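Local coordinates for acetolactate synthase isozyme 1 large subunit (Escherichia coli, PDB 6LPI), which belongs to the thiamine diphosphate-dependent enzymes and binds flavin-adenine dinucleotide, thiamine diphosphate and a magnesium ion, at residues P214-G220 with L238-T243; M260-H264 with D288-G292; L273-L279 with Q296-A301. All blocks are in the same frame, centred on the assembly; numbering follows the deposited sequence.

Contact 1 of 3, residues P214-G220 with L238-T243; sequences PVLYLGG and LPTTMT. With FAD (flavin-adenine dinucleotide), chain I.
L216 (chi1 t, chi2 p) packs beside T240 on the same face of the sheet, its CD2 3.5 Å from T240 CG2, while its CB sits 4.1 Å from L238 CB. Strands 214-218 and 240-242 run parallel, 4.7 Å apart at an angle of 26°, pairing L216 with T240, Y217 with T241 and L218 with M242. L216 brackets T240, with L216 N giving to P239 O (2.8 Å) and L216 O taking T241 N (2.8 Å). L218 does the same around M242: L218 N to T241 O and T243 N to L218 O, both 2.9 Å. With helix 226-235 between them, these strands make the first beta-alpha-beta unit of the Rossmann-like central domain; the helix covers the face bearing L216, L218 and T240. On the other face Y217 meets T243 CG2 with its ring edge, at CE1, 3.5 Å away. Past the strand ends, G220 N (2.7 Å) and T243 OG1 (3.1 Å, chi1 p) both donate to FAD O2P; a CB on G219 or G220 would collide with the diphosphate.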
loop_
_atom_site.group_PDB
_atom_site.type_symbol
_atom_site.label_atom_id
_atom_site.label_comp_id
_atom_site.label_asym_id
_atom_site.label_seq_id
_atom_site.Cartn_x
_atom_site.Cartn_y
_atom_site.Cartn_z
ATOM N N PRO B 214 -15.139 1.725 24.231
ATOM C CA PRO B 214 -14.431 2.145 23.022
ATOM C C PRO B 214 -13.416 1.110 22.563
ATOM O O PRO B 214 -12.864 0.331 23.345
ATOM C CB PRO B 214 -13.720 3.427 23.475
ATOM C CG PRO B 214 -13.372 3.130 24.905
ATOM C CD PRO B 214 -14.495 2.248 25.447
ATOM N N VAL B 215 -13.182 1.115 21.254
ATOM C CA VAL B 215 -12.104 0.345 20.660
ATOM C C VAL B 215 -11.343 1.273 19.741
ATOM O O VAL B 215 -11.914 2.203 19.152
ATOM C CB VAL B 215 -12.561 -0.912 19.888
ATOM C CG1 VAL B 215 -13.643 -1.663 20.634
ATOM C CG2 VAL B 215 -12.940 -0.556 18.480
ATOM N N LEU B 216 -10.035 1.066 19.690
ATOM C CA LEU B 216 -9.142 1.834 18.841
ATOM C C LEU B 216 -8.819 0.967 17.630
ATOM O O LEU B 216 -8.402 -0.182 17.775
ATOM C CB LEU B 216 -7.898 2.257 19.629
ATOM C CG LEU B 216 -6.678 2.884 18.979
ATOM C CD1 LEU B 216 -7.034 4.253 18.473
ATOM C CD2 LEU B 216 -5.586 3.024 20.009
ATOM N N TYR B 217 -9.129 1.467 16.464
ATOM C CA TYR B 217 -9.057 0.726 15.215
ATOM C C TYR B 217 -7.933 1.346 14.379
ATOM O O TYR B 217 -8.080 2.436 13.825
ATOM C CB TYR B 217 -10.446 0.762 14.569
ATOM C CG TYR B 217 -10.600 0.367 13.125
ATOM C CD1 TYR B 217 -9.639 -0.365 12.448
ATOM C CD2 TYR B 217 -11.718 0.764 12.430
ATOM C CE1 TYR B 217 -9.805 -0.696 11.131
ATOM C CE2 TYR B 217 -11.888 0.447 11.113
ATOM C CZ TYR B 217 -10.933 -0.286 10.467
ATOM O OH TYR B 217 -11.120 -0.601 9.146
ATOM N N LEU B 218 -6.804 0.653 14.308
ATOM C CA LEU B 218 -5.604 1.138 13.635
ATOM C C LEU B 218 -5.453 0.577 12.234
ATOM O O LEU B 218 -5.731 -0.601 11.989
ATOM C CB LEU B 218 -4.355 0.799 14.442
ATOM C CG LEU B 218 -4.478 1.203 15.885
ATOM C CD1 LEU B 218 -3.141 0.897 16.595
ATOM C CD2 LEU B 218 -4.804 2.695 15.858
ATOM N N GLY B 219 -4.996 1.448 11.326
ATOM C CA GLY B 219 -4.709 1.079 9.957
ATOM C C GLY B 219 -3.288 1.449 9.566
ATOM O O GLY B 219 -2.503 1.946 10.376
ATOM N N GLY B 220 -2.975 1.184 8.299
ATOM C CA GLY B 220 -1.631 1.406 7.798
ATOM C C GLY B 220 -1.170 2.849 7.817
ATOM O O GLY B 220 -0.004 3.113 7.510
ATOM N N LEU B 238 -7.515 1.536 25.943
ATOM C CA LEU B 238 -8.396 1.189 24.839
ATOM C C LEU B 238 -8.051 -0.197 24.325
ATOM O O LEU B 238 -6.878 -0.474 24.053
ATOM C CB LEU B 238 -8.230 2.188 23.715
ATOM C CG LEU B 238 -8.463 3.619 24.186
ATOM C CD1 LEU B 238 -8.352 4.567 23.010
ATOM C CD2 LEU B 238 -9.799 3.752 24.907
ATOM N N PRO B 239 -9.013 -1.105 24.225
ATOM C CA PRO B 239 -8.800 -2.281 23.378
ATOM C C PRO B 239 -8.463 -1.816 21.968
ATOM O O PRO B 239 -9.153 -0.970 21.402
ATOM C CB PRO B 239 -10.151 -3.007 23.443
ATOM C CG PRO B 239 -10.682 -2.655 24.802
ATOM C CD PRO B 239 -10.165 -1.269 25.128
ATOM N N THR B 240 -7.360 -2.317 21.419
ATOM C CA THR B 240 -6.898 -1.865 20.109
ATOM C C THR B 240 -6.840 -3.014 19.114
ATOM O O THR B 240 -6.244 -4.057 19.388
ATOM C CB THR B 240 -5.536 -1.197 20.219
ATOM O OG1 THR B 240 -4.575 -2.210 20.492
ATOM C CG2 THR B 240 -5.525 -0.224 21.360
ATOM N N THR B 241 -7.501 -2.832 17.983
ATOM C CA THR B 241 -7.468 -3.777 16.884
ATOM C C THR B 241 -6.677 -3.167 15.734
ATOM O O THR B 241 -6.669 -1.946 15.544
ATOM C CB THR B 241 -8.889 -4.152 16.435
ATOM O OG1 THR B 241 -8.828 -5.210 15.471
ATOM C CG2 THR B 241 -9.606 -2.968 15.817
ATOM N N MET B 242 -6.049 -4.017 14.929
ATOM C CA MET B 242 -5.278 -3.520 13.802
ATOM C C MET B 242 -5.726 -4.200 12.518
ATOM O O MET B 242 -6.204 -5.335 12.531
ATOM C CB MET B 242 -3.781 -3.737 14.007
ATOM C CG MET B 242 -3.197 -3.076 15.230
ATOM S SD MET B 242 -1.847 -4.050 15.955
ATOM C CE MET B 242 -2.726 -5.228 16.982
ATOM N N THR B 243 -5.605 -3.480 11.412
ATOM C CA THR B 243 -5.786 -4.100 10.110
ATOM C C THR B 243 -4.556 -4.919 9.757
ATOM O O THR B 243 -3.542 -4.874 10.451
ATOM C CB THR B 243 -6.003 -3.045 9.040
ATOM O OG1 THR B 243 -4.827 -2.234 8.974
ATOM C CG2 THR B 243 -7.195 -2.181 9.375
HETATM P PA FAD I . -4.385 1.185 4.175
HETATM O O1A FAD I . -3.165 0.506 4.662
HETATM O O2A FAD I . -4.524 1.364 2.686
HETATM O O5B FAD I . -4.316 2.551 4.965
HETATM C C5B FAD I . -4.179 3.813 4.282
HETATM C C4B FAD I . -5.102 4.791 4.957
HETATM O O4B FAD I . -4.379 5.561 5.955
HETATM C C3B FAD I . -5.731 5.819 4.022
HETATM O O3B FAD I . -7.067 6.071 4.458
HETATM C C2B FAD I . -4.768 7.003 4.168
HETATM O O2B FAD I . -5.314 8.259 3.794
HETATM C C1B FAD I . -4.527 6.938 5.669
HETATM N N9A FAD I . -3.348 7.644 6.142
HETATM C C8A FAD I . -2.057 7.509 5.706
HETATM N N7A FAD I . -1.196 8.270 6.343
HETATM C C5A FAD I . -1.977 8.953 7.262
HETATM C C6A FAD I . -1.671 9.924 8.238
HETATM N N6A FAD I . -0.441 10.393 8.462
HETATM N N1A FAD I . -2.690 10.412 8.979
HETATM C C2A FAD I . -3.926 9.954 8.757
HETATM N N3A FAD I . -4.332 9.039 7.875
HETATM C C4A FAD I . -3.306 8.578 7.149
HETATM N N1 FAD I . -7.320 -6.764 6.124
HETATM C C2 FAD I . -7.921 -6.809 7.346
HETATM O O2 FAD I . -8.029 -5.803 8.035
HETATM N N3 FAD I . -8.411 -8.007 7.834
HETATM C C4 FAD I . -8.357 -9.226 7.191
HETATM O O4 FAD I . -8.823 -10.227 7.729
HETATM C C4X FAD I . -7.723 -9.167 5.882
HETATM N N5 FAD I . -7.622 -10.281 5.188
HETATM C C5X FAD I . -6.998 -10.218 3.947
HETATM C C6 FAD I . -6.868 -11.388 3.196
HETATM C C7 FAD I . -6.237 -11.372 1.952
HETATM C C7M FAD I . -6.127 -12.645 1.157
HETATM C C8 FAD I . -5.732 -10.163 1.444
HETATM C C8M FAD I . -5.060 -10.112 0.093
HETATM C C9 FAD I . -5.861 -8.996 2.192
HETATM C C9A FAD I . -6.496 -9.012 3.428
HETATM N N10 FAD I . -6.637 -7.843 4.208
HETATM C C10 FAD I . -7.240 -7.885 5.436
HETATM C "C1'" FAD I . -6.128 -6.557 3.732
HETATM C "C2'" FAD I . -7.212 -5.692 3.106
HETATM O "O2'" FAD I . -7.409 -6.062 1.741
HETATM C "C3'" FAD I . -6.780 -4.227 3.154
HETATM O "O3'" FAD I . -5.523 -4.079 2.501
HETATM C "C4'" FAD I . -6.662 -3.650 4.560
HETATM O "O4'" FAD I . -7.701 -4.194 5.366
HETATM C "C5'" FAD I . -6.749 -2.143 4.569
HETATM O "O5'" FAD I . -6.194 -1.647 5.801
HETATM P P FAD I . -6.085 -0.118 6.061
HETATM O O1P FAD I . -7.475 0.423 6.394
HETATM O O2P FAD I . -5.081 0.104 6.944
HETATM O O3P FAD I . -5.681 0.406 4.655
#

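Contact 2 of 3, residues M260-H264 with D288-G292; sequences MLGMH and DRAIG. With FAD (flavin-adenine dinucleotide), chain I.
The flavin end of the FAD pocket is built here, where the loop 260-264 passes alongside the single helical turn 288-291. The two backbones come very close: G262 and A290 have their CA atoms 3.9 Å apart, and M263 and R289 5.2 Å. One hydrogen bond joins them, M263 N to R289 O at 2.8 Å. G262 makes the approach possible. Its phi of 109° and psi of -149° suit glycine, and a CB would run into R289 O and A290 CA. In the turn itself, G292 N gives a very short 2.5 Å bond to D288 O, and G292 then leaves the helix with positive phi.

Side chains extend the contact on either side of G262 in sequence. L261 (chi1 p, chi2 t) swings its end over, placing CD2 4.1 Å from A290 CB and CD1 3.5 Å from A290 O. M263 (chi1 t) brings CE to 3.2 Å from R289 NE, at the edge of the guanidinium; FAD C8M lies over one face of that same group. The loop backbone reads the flavin's polar edge: FAD N3 donates to L261 O and H264 N donates to FAD O4, each 2.9 Å. From the helical turn, A290 CB reaches FAD O2 at 3.0 Å and R289 CD reaches FAD O2' at 3.2 Å. M396 of helix 393-401 packs on M260 and H264. Main-chain recognition of the pyrimidine portion of the isoalloxazine, by a loop following a strand of the central domain, characterises this flavin pocket.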
loop_
_atom_site.group_PDB
_atom_site.type_symbol
_atom_site.label_atom_id
_atom_site.label_comp_id
_atom_site.label_asym_id
_atom_site.label_seq_id
_atom_site.Cartn_x
_atom_site.Cartn_y
_atom_site.Cartn_z
ATOM N N MET B 260 -5.697 -8.639 15.009
ATOM C CA MET B 260 -6.258 -8.186 13.753
ATOM C C MET B 260 -7.725 -8.571 13.647
ATOM O O MET B 260 -8.123 -9.660 14.051
ATOM C CB MET B 260 -5.483 -8.778 12.584
ATOM C CG MET B 260 -6.216 -8.728 11.292
ATOM S SD MET B 260 -5.204 -9.279 9.915
ATOM C CE MET B 260 -5.814 -10.945 9.825
ATOM N N LEU B 261 -8.522 -7.649 13.126
ATOM C CA LEU B 261 -9.943 -7.832 12.878
ATOM C C LEU B 261 -10.215 -8.248 11.431
ATOM O O LEU B 261 -9.355 -8.159 10.554
ATOM C CB LEU B 261 -10.686 -6.544 13.210
ATOM C CG LEU B 261 -10.712 -5.540 12.072
ATOM C CD1 LEU B 261 -11.650 -4.399 12.409
ATOM C CD2 LEU B 261 -9.306 -5.025 11.818
ATOM N N GLY B 262 -11.428 -8.733 11.187
ATOM C CA GLY B 262 -11.855 -8.876 9.810
ATOM C C GLY B 262 -11.975 -10.275 9.242
ATOM O O GLY B 262 -12.241 -11.229 9.960
ATOM N N MET B 263 -11.728 -10.388 7.935
ATOM C CA MET B 263 -12.119 -11.570 7.170
ATOM C C MET B 263 -11.528 -12.824 7.764
ATOM O O MET B 263 -12.199 -13.855 7.867
ATOM C CB MET B 263 -11.667 -11.415 5.717
ATOM C CG MET B 263 -11.421 -12.711 4.957
ATOM S SD MET B 263 -11.796 -12.599 3.170
ATOM C CE MET B 263 -10.523 -11.565 2.530
ATOM N N HIS B 264 -10.248 -12.770 8.102
ATOM C CA HIS B 264 -9.540 -13.849 8.769
ATOM C C HIS B 264 -9.010 -13.404 10.127
ATOM O O HIS B 264 -8.040 -13.978 10.635
ATOM C CB HIS B 264 -8.403 -14.330 7.872
ATOM C CG HIS B 264 -8.858 -15.081 6.662
ATOM N ND1 HIS B 264 -8.697 -14.590 5.386
ATOM C CD2 HIS B 264 -9.405 -16.312 6.526
ATOM C CE1 HIS B 264 -9.162 -15.467 4.514
ATOM N NE2 HIS B 264 -9.593 -16.523 5.179
ATOM N N ASP B 288 -13.577 -3.599 3.078
ATOM C CA ASP B 288 -14.552 -4.635 3.398
ATOM C C ASP B 288 -13.888 -5.810 4.088
ATOM O O ASP B 288 -14.498 -6.444 4.952
ATOM C CB ASP B 288 -15.301 -5.094 2.140
ATOM C CG ASP B 288 -14.363 -5.497 1.008
ATOM O OD1 ASP B 288 -13.581 -4.639 0.517
ATOM O OD2 ASP B 288 -14.405 -6.689 0.620
ATOM N N ARG B 289 -12.640 -6.115 3.718
ATOM C CA ARG B 289 -11.946 -7.250 4.299
ATOM C C ARG B 289 -11.614 -7.049 5.770
ATOM O O ARG B 289 -11.404 -8.034 6.486
ATOM C CB ARG B 289 -10.674 -7.517 3.501
ATOM C CG ARG B 289 -10.921 -8.276 2.198
ATOM C CD ARG B 289 -9.684 -8.338 1.298
ATOM N NE ARG B 289 -9.772 -9.434 0.321
ATOM C CZ ARG B 289 -9.150 -9.460 -0.860
ATOM N NH1 ARG B 289 -8.370 -8.448 -1.249
ATOM N NH2 ARG B 289 -9.315 -10.505 -1.661
ATOM N N ALA B 290 -11.678 -5.828 6.271
ATOM C CA ALA B 290 -11.566 -5.607 7.704
ATOM C C ALA B 290 -12.914 -5.395 8.356
ATOM O O ALA B 290 -13.072 -5.720 9.535
ATOM C CB ALA B 290 -10.685 -4.398 8.017
ATOM N N ILE B 291 -13.878 -4.863 7.606
ATOM C CA ILE B 291 -15.160 -4.405 8.125
ATOM C C ILE B 291 -16.295 -5.378 7.844
ATOM O O ILE B 291 -17.192 -5.558 8.682
ATOM C CB ILE B 291 -15.462 -3.026 7.489
ATOM C CG1 ILE B 291 -14.584 -1.967 8.128
ATOM C CG2 ILE B 291 -16.928 -2.642 7.457
ATOM C CD1 ILE B 291 -14.294 -2.230 9.570
ATOM N N GLY B 292 -16.212 -6.091 6.721
ATOM C CA GLY B 292 -17.313 -6.938 6.304
ATOM C C GLY B 292 -18.425 -6.066 5.745
ATOM O O GLY B 292 -18.191 -4.946 5.296
HETATM P PA FAD I . -4.385 1.185 4.175
HETATM O O1A FAD I . -3.165 0.506 4.662
HETATM O O2A FAD I . -4.524 1.364 2.686
HETATM O O5B FAD I . -4.316 2.551 4.965
HETATM C C5B FAD I . -4.179 3.813 4.282
HETATM C C4B FAD I . -5.102 4.791 4.957
HETATM O O4B FAD I . -4.379 5.561 5.955
HETATM C C3B FAD I . -5.731 5.819 4.022
HETATM O O3B FAD I . -7.067 6.071 4.458
HETATM C C2B FAD I . -4.768 7.003 4.168
HETATM O O2B FAD I . -5.314 8.259 3.794
HETATM C C1B FAD I . -4.527 6.938 5.669
HETATM N N9A FAD I . -3.348 7.644 6.142
HETATM C C8A FAD I . -2.057 7.509 5.706
HETATM N N7A FAD I . -1.196 8.270 6.343
HETATM C C5A FAD I . -1.977 8.953 7.262
HETATM C C6A FAD I . -1.671 9.924 8.238
HETATM N N6A FAD I . -0.441 10.393 8.462
HETATM N N1A FAD I . -2.690 10.412 8.979
HETATM C C2A FAD I . -3.926 9.954 8.757
HETATM N N3A FAD I . -4.332 9.039 7.875
HETATM C C4A FAD I . -3.306 8.578 7.149
HETATM N N1 FAD I . -7.320 -6.764 6.124
HETATM C C2 FAD I . -7.921 -6.809 7.346
HETATM O O2 FAD I . -8.029 -5.803 8.035
HETATM N N3 FAD I . -8.411 -8.007 7.834
HETATM C C4 FAD I . -8.357 -9.226 7.191
HETATM O O4 FAD I . -8.823 -10.227 7.729
HETATM C C4X FAD I . -7.723 -9.167 5.882
HETATM N N5 FAD I . -7.622 -10.281 5.188
HETATM C C5X FAD I . -6.998 -10.218 3.947
HETATM C C6 FAD I . -6.868 -11.388 3.196
HETATM C C7 FAD I . -6.237 -11.372 1.952
HETATM C C7M FAD I . -6.127 -12.645 1.157
HETATM C C8 FAD I . -5.732 -10.163 1.444
HETATM C C8M FAD I . -5.060 -10.112 0.093
HETATM C C9 FAD I . -5.861 -8.996 2.192
HETATM C C9A FAD I . -6.496 -9.012 3.428
HETATM N N10 FAD I . -6.637 -7.843 4.208
HETATM C C10 FAD I . -7.240 -7.885 5.436
HETATM C "C1'" FAD I . -6.128 -6.557 3.732
HETATM C "C2'" FAD I . -7.212 -5.692 3.106
HETATM O "O2'" FAD I . -7.409 -6.062 1.741
HETATM C "C3'" FAD I . -6.780 -4.227 3.154
HETATM O "O3'" FAD I . -5.523 -4.079 2.501
HETATM C "C4'" FAD I . -6.662 -3.650 4.560
HETATM O "O4'" FAD I . -7.701 -4.194 5.366
HETATM C "C5'" FAD I . -6.749 -2.143 4.569
HETATM O "O5'" FAD I . -6.194 -1.647 5.801
HETATM P P FAD I . -6.085 -0.118 6.061
HETATM O O1P FAD I . -7.475 0.423 6.394
HETATM O O2P FAD I . -5.081 0.104 6.944
HETATM O O3P FAD I . -5.681 0.406 4.655
#

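Contact 3 of 3, residues L273-L279 with Q296-A301; sequences LQEADLL and QFCPNA
Q296 enters the contact through its backbone: Q296 O accepts a weak hydrogen bond from Q274 NE2 at 3.4 Å. The Q274 side chain (chi1 and chi2 both m) turns its oxygen to the next peptide, where C298 N donates to Q274 OE1 at 2.8 Å. Between these two anchors F297 (chi1 t) sends its ring inward, CE2 3.9 Å from L279 CD2 and CZ 4.4 Å from L273 CD2. C298 follows with positive phi (50°, psi 67°), and its chi1 m sulfur is buried, SG lying 3.4 Å from L279 CD2 and 3.9 Å from L273 CB. A type I turn then runs from C298 to A301, carrying P299 and N300 at the surface; P299 CD stays 3.9 Å from Q274 OE1, and N300 O receives a CA-H...O contact from D277 CA at 3.5 Å. At A301 the two backbones come together, its CA 4.0 Å from D277 CA and 3.3 Å from D277 O, with A301 CB 3.5 Å from A276 O.

The facing segment makes a type I turn of its own, L273 to A276, closed by A276 N to L273 O at 2.9 Å. D277 then leads into strand 278-282, its carboxylate hydrogen-bonded to the backbone nitrogens of K212 and R213. Backbone pairing begins just beyond A301, where D277 bonds to K302 and L279 to K302 and I304. The two turns, side by side and each leading into a strand, lie at the amino-terminal ends of two neighbouring inner strands, 278-282 and 302-307, of a Rossmann-like parallel sheet.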
loop_
_atom_site.group_PDB
_atom_site.type_symbol
_atom_site.label_atom_id
_atom_site.label_comp_id
_atom_site.label_asym_id
_atom_site.label_seq_id
_atom_site.Cartn_x
_atom_site.Cartn_y
_atom_site.Cartn_z
ATOM N N LEU B 273 -15.905 -6.206 18.664
ATOM C CA LEU B 273 -16.161 -4.925 18.008
ATOM C C LEU B 273 -17.649 -4.607 17.939
ATOM O O LEU B 273 -18.046 -3.440 18.058
ATOM C CB LEU B 273 -15.539 -4.921 16.617
ATOM C CG LEU B 273 -14.040 -4.598 16.631
ATOM C CD1 LEU B 273 -13.298 -5.278 15.512
ATOM C CD2 LEU B 273 -13.839 -3.118 16.503
ATOM N N GLN B 274 -18.486 -5.636 17.802
ATOM C CA GLN B 274 -19.932 -5.462 17.748
ATOM C C GLN B 274 -20.514 -4.986 19.071
ATOM O O GLN B 274 -21.663 -4.533 19.100
ATOM C CB GLN B 274 -20.573 -6.783 17.307
ATOM C CG GLN B 274 -20.237 -7.146 15.883
ATOM C CD GLN B 274 -21.072 -6.350 14.903
ATOM O OE1 GLN B 274 -20.578 -5.461 14.205
ATOM N NE2 GLN B 274 -22.339 -6.712 14.803
ATOM N N GLU B 275 -19.760 -5.108 20.156
ATOM C CA GLU B 275 -20.118 -4.566 21.459
ATOM C C GLU B 275 -19.678 -3.115 21.637
ATOM O O GLU B 275 -20.101 -2.469 22.601
ATOM C CB GLU B 275 -19.486 -5.409 22.582
ATOM C CG GLU B 275 -19.724 -6.905 22.527
ATOM C CD GLU B 275 -21.116 -7.314 22.942
ATOM O OE1 GLU B 275 -21.468 -8.500 22.740
ATOM O OE2 GLU B 275 -21.834 -6.483 23.532
ATOM N N ALA B 276 -18.842 -2.587 20.750
ATOM C CA ALA B 276 -18.350 -1.226 20.928
ATOM C C ALA B 276 -19.456 -0.179 20.779
ATOM O O ALA B 276 -20.341 -0.303 19.925
ATOM C CB ALA B 276 -17.245 -0.937 19.919
ATOM N N ASP B 277 -19.412 0.852 21.638
ATOM C CA ASP B 277 -20.270 2.026 21.491
ATOM C C ASP B 277 -19.557 3.227 20.878
ATOM O O ASP B 277 -20.220 4.210 20.544
ATOM C CB ASP B 277 -20.900 2.426 22.840
ATOM C CG ASP B 277 -19.881 2.948 23.873
ATOM O OD1 ASP B 277 -18.660 2.869 23.637
ATOM O OD2 ASP B 277 -20.328 3.450 24.939
ATOM N N LEU B 278 -18.239 3.170 20.713
ATOM C CA LEU B 278 -17.497 4.192 19.984
ATOM C C LEU B 278 -16.213 3.584 19.449
ATOM O O LEU B 278 -15.501 2.908 20.195
ATOM C CB LEU B 278 -17.141 5.373 20.888
ATOM C CG LEU B 278 -16.104 6.330 20.315
ATOM C CD1 LEU B 278 -16.797 7.397 19.463
ATOM C CD2 LEU B 278 -15.306 6.928 21.455
ATOM N N LEU B 279 -15.925 3.778 18.171
ATOM C CA LEU B 279 -14.648 3.327 17.639
ATOM C C LEU B 279 -13.865 4.525 17.125
ATOM O O LEU B 279 -14.428 5.426 16.489
ATOM C CB LEU B 279 -14.741 2.197 16.602
ATOM C CG LEU B 279 -15.625 1.921 15.431
ATOM C CD1 LEU B 279 -15.089 2.681 14.298
ATOM C CD2 LEU B 279 -15.531 0.453 15.134
ATOM N N GLN B 296 -23.609 -3.637 8.829
ATOM C CA GLN B 296 -23.689 -4.501 9.999
ATOM C C GLN B 296 -22.423 -4.434 10.836
ATOM O O GLN B 296 -22.242 -5.253 11.737
ATOM C CB GLN B 296 -23.946 -5.955 9.595
ATOM C CG GLN B 296 -25.029 -6.129 8.570
ATOM C CD GLN B 296 -26.402 -5.899 9.149
ATOM O OE1 GLN B 296 -26.535 -5.449 10.283
ATOM N NE2 GLN B 296 -27.436 -6.235 8.385
ATOM N N PHE B 297 -21.576 -3.445 10.614
ATOM C CA PHE B 297 -20.288 -3.388 11.284
ATOM C C PHE B 297 -20.374 -2.322 12.360
ATOM O O PHE B 297 -20.392 -1.125 12.060
ATOM C CB PHE B 297 -19.144 -3.071 10.325
ATOM C CG PHE B 297 -17.832 -2.932 11.025
ATOM C CD1 PHE B 297 -17.214 -4.052 11.577
ATOM C CD2 PHE B 297 -17.227 -1.700 11.172
ATOM C CE1 PHE B 297 -16.007 -3.935 12.249
ATOM C CE2 PHE B 297 -16.024 -1.576 11.870
ATOM C CZ PHE B 297 -15.415 -2.694 12.396
ATOM N N CYS B 298 -20.389 -2.759 13.600
ATOM C CA CYS B 298 -20.515 -1.867 14.740
ATOM C C CYS B 298 -21.679 -0.908 14.567
ATOM O O CYS B 298 -21.465 0.310 14.549
ATOM C CB CYS B 298 -19.220 -1.075 14.932
ATOM S SG CYS B 298 -17.717 -2.114 14.901
ATOM N N PRO B 299 -22.924 -1.395 14.569
ATOM C CA PRO B 299 -24.040 -0.465 14.341
ATOM C C PRO B 299 -24.207 0.508 15.490
ATOM O O PRO B 299 -24.415 1.704 15.256
ATOM C CB PRO B 299 -25.260 -1.391 14.198
ATOM C CG PRO B 299 -24.690 -2.768 13.964
ATOM C CD PRO B 299 -23.380 -2.798 14.670
ATOM N N ASN B 300 -24.070 0.043 16.729
ATOM C CA ASN B 300 -24.311 0.891 17.885
ATOM C C ASN B 300 -23.111 1.736 18.266
ATOM O O ASN B 300 -23.048 2.238 19.394
ATOM C CB ASN B 300 -24.750 0.043 19.071
ATOM C CG ASN B 300 -26.148 -0.417 18.916
ATOM O OD1 ASN B 300 -26.935 0.238 18.227
ATOM N ND2 ASN B 300 -26.484 -1.554 19.524
ATOM N N ALA B 301 -22.200 1.991 17.341
ATOM C CA ALA B 301 -20.971 2.692 17.660
ATOM C C ALA B 301 -20.965 4.033 16.954
ATOM O O ALA B 301 -21.235 4.116 15.745
ATOM C CB ALA B 301 -19.733 1.884 17.238
#

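In the fold
Starting from strand 214-218, the chain runs through helix 226-235 and returns at 238-243, where contact 1 closes the first loop before the others open. After strand 257-260 the loop 260-264 opens contact 2; helix 267-273 then leads to 273-279, which opens contact 3. Helix 288-291 closes contact 2 and 296-301 closes contact 3, so these two cross. All lie in the central domain. V215 pairs with L278, joining contacts 1 and 3 in one sheet, while L261, L273, I291 and F297 pack together between contacts 2 and 3. Contacts 1 and 2 hold the diphosphate and flavin of the same FAD; contact 3 lies towards the other end of the strands.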